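Local coordinates for mitogen-activated protein kinase, putative (Map kinase-like protein) (Leishmania major, PDB 3PG1) that probably transfers phosphate from ATP to serine or threonine residues of other proteins, as a member of the MAP kinase family, at residues Ile66-Phe71 against Glu103-Lys108. Residues are numbered along the deposited sequence; the frame is centred on the assembly and turned at random.
Sequences ILSDSF and EPAMHK
Leu67 and His107 form the tight, buried half of this contact. Their CB atoms meet, with Leu67 CB 3.8 Å from His107 CB. The Leu67 side chain also touches Phe101. His107 CG lies beside the backbone N (chi1 -40°), anti to the carbonyl carbon. Ser68 OG sits at the ring edge, in its plane, 3.1 Å from His107 ND1. The same ring packs edge-to-face with His350, whose NE2 is hydrogen-bonded to Leu67 O. No direct backbone hydrogen bond clearly joins the two segments; a water joins them instead. It accepts from Leu67 N at 3.2 Å and donates to His107 O at 2.9 Å. The contact lies in the N-terminal lobe of the protein kinase fold. It joins the turn before helix 70-85, the lobe's αC helix, to the loop between strands 96-100 and 108-114. Asp69 is the N-cap of that helix, and its OD2 accepts from Leu72 N. The solvent side is at Ala105, which is partly exposed like Ser68 and buries little area here. Its CA and CB lie against Ser68 OG, with Ala105 CB 3.4 Å from Ser68 OG. Just before it, the exposed Pro104 is the centre of an inverse gamma turn.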
loop_
_atom_site.group_PDB
_atom_site.type_symbol
_atom_site.label_atom_id
_atom_site.label_comp_id
_atom_site.label_asym_id
_atom_site.label_seq_id
_atom_site.Cartn_x
_atom_site.Cartn_y
_atom_site.Cartn_z
ATOM N N ILE A 66 -10.864 20.566 -7.167
ATOM C CA ILE A 66 -10.647 19.633 -6.057
ATOM C C ILE A 66 -10.630 20.325 -4.685
ATOM O O ILE A 66 -11.520 20.075 -3.869
ATOM C CB ILE A 66 -9.444 18.684 -6.315
ATOM C CG1 ILE A 66 -9.742 17.722 -7.486
ATOM C CG2 ILE A 66 -9.070 17.898 -5.062
ATOM C CD1 ILE A 66 -8.631 17.562 -8.476
ATOM N N LEU A 67 -9.685 21.250 -4.478
ATOM C CA LEU A 67 -9.511 21.980 -3.220
ATOM C C LEU A 67 -10.671 22.922 -2.837
ATOM O O LEU A 67 -10.709 23.418 -1.707
ATOM C CB LEU A 67 -8.135 22.674 -3.172
ATOM C CG LEU A 67 -6.972 21.864 -2.570
ATOM C CD1 LEU A 67 -6.687 20.574 -3.352
ATOM C CD2 LEU A 67 -5.710 22.691 -2.512
ATOM N N SER A 68 -11.638 23.118 -3.759
ATOM C CA SER A 68 -12.834 23.923 -3.528
ATOM C C SER A 68 -14.043 23.096 -3.062
ATOM O O SER A 68 -14.917 23.642 -2.385
ATOM C CB SER A 68 -13.178 24.753 -4.756
ATOM O OG SER A 68 -12.486 25.986 -4.677
ATOM N N ASP A 69 -14.091 21.788 -3.403
ATOM C CA ASP A 69 -15.197 20.921 -2.986
ATOM C C ASP A 69 -14.863 20.184 -1.691
ATOM O O ASP A 69 -13.851 19.487 -1.634
ATOM C CB ASP A 69 -15.598 19.928 -4.092
ATOM C CG ASP A 69 -16.641 18.925 -3.630
ATOM O OD1 ASP A 69 -17.834 19.297 -3.569
ATOM O OD2 ASP A 69 -16.257 17.789 -3.273
ATOM N N SER A 70 -15.749 20.303 -0.682
ATOM C CA SER A 70 -15.639 19.704 0.654
ATOM C C SER A 70 -15.167 18.245 0.696
ATOM O O SER A 70 -14.155 17.959 1.340
ATOM C CB SER A 70 -16.951 19.853 1.419
ATOM O OG SER A 70 -16.880 19.241 2.698
ATOM N N PHE A 71 -15.905 17.332 0.027
ATOM C CA PHE A 71 -15.612 15.898 0.011
ATOM C C PHE A 71 -14.257 15.559 -0.629
ATOM O O PHE A 71 -13.443 14.875 -0.006
ATOM C CB PHE A 71 -16.773 15.113 -0.633
ATOM C CG PHE A 71 -16.495 13.651 -0.894
ATOM C CD1 PHE A 71 -16.603 12.714 0.126
ATOM C CD2 PHE A 71 -16.133 13.210 -2.161
ATOM C CE1 PHE A 71 -16.335 11.364 -0.115
ATOM C CE2 PHE A 71 -15.864 11.863 -2.400
ATOM C CZ PHE A 71 -15.968 10.949 -1.377
ATOM N N GLU A 103 -8.373 32.564 -5.303
ATOM C CA GLU A 103 -9.766 32.861 -4.936
ATOM C C GLU A 103 -10.943 32.245 -5.741
ATOM O O GLU A 103 -11.736 31.535 -5.112
ATOM C CB GLU A 103 -9.975 34.353 -4.636
ATOM C CG GLU A 103 -10.686 34.600 -3.317
ATOM C CD GLU A 103 -11.077 36.041 -3.056
ATOM O OE1 GLU A 103 -12.288 36.352 -3.133
ATOM O OE2 GLU A 103 -10.177 36.858 -2.753
ATOM N N PRO A 104 -11.113 32.454 -7.078
ATOM C CA PRO A 104 -12.281 31.862 -7.757
ATOM C C PRO A 104 -12.096 30.399 -8.178
ATOM O O PRO A 104 -12.060 30.095 -9.374
ATOM C CB PRO A 104 -12.539 32.822 -8.940
ATOM C CG PRO A 104 -11.379 33.812 -8.940
ATOM C CD PRO A 104 -10.321 33.260 -8.026
ATOM N N ALA A 105 -12.006 29.488 -7.179
ATOM C CA ALA A 105 -11.824 28.036 -7.340
ATOM C C ALA A 105 -10.723 27.666 -8.364
ATOM O O ALA A 105 -10.946 26.869 -9.281
ATOM C CB ALA A 105 -13.153 27.365 -7.677
ATOM N N MET A 106 -9.540 28.290 -8.207
ATOM C CA MET A 106 -8.362 28.086 -9.061
ATOM C C MET A 106 -7.170 27.549 -8.216
ATOM O O MET A 106 -6.000 27.772 -8.550
ATOM C CB MET A 106 -7.990 29.393 -9.798
ATOM C CG MET A 106 -9.050 29.892 -10.773
ATOM S SD MET A 106 -9.086 29.004 -12.353
ATOM C CE MET A 106 -7.823 29.914 -13.254
ATOM N N HIS A 107 -7.493 26.823 -7.130
ATOM C CA HIS A 107 -6.518 26.246 -6.197
ATOM C C HIS A 107 -5.826 25.017 -6.770
ATOM O O HIS A 107 -6.491 24.126 -7.317
ATOM C CB HIS A 107 -7.165 25.930 -4.836
ATOM C CG HIS A 107 -8.134 26.972 -4.356
ATOM N ND1 HIS A 107 -9.488 26.701 -4.245
ATOM C CD2 HIS A 107 -7.916 28.257 -3.993
ATOM C CE1 HIS A 107 -10.043 27.823 -3.817
ATOM N NE2 HIS A 107 -9.139 28.791 -3.662
ATOM N N LYS A 108 -4.480 24.979 -6.635
ATOM C CA LYS A 108 -3.621 23.881 -7.101
ATOM C C LYS A 108 -2.756 23.317 -5.972
ATOM O O LYS A 108 -2.305 24.058 -5.097
ATOM C CB LYS A 108 -2.728 24.326 -8.278
ATOM C CG LYS A 108 -3.472 24.450 -9.602
ATOM C CD LYS A 108 -2.729 25.287 -10.621
ATOM C CE LYS A 108 -3.632 25.743 -11.745
ATOM N NZ LYS A 108 -3.831 27.217 -11.723
HETATM O O HOH W 1 -7.478 21.441 -6.741
#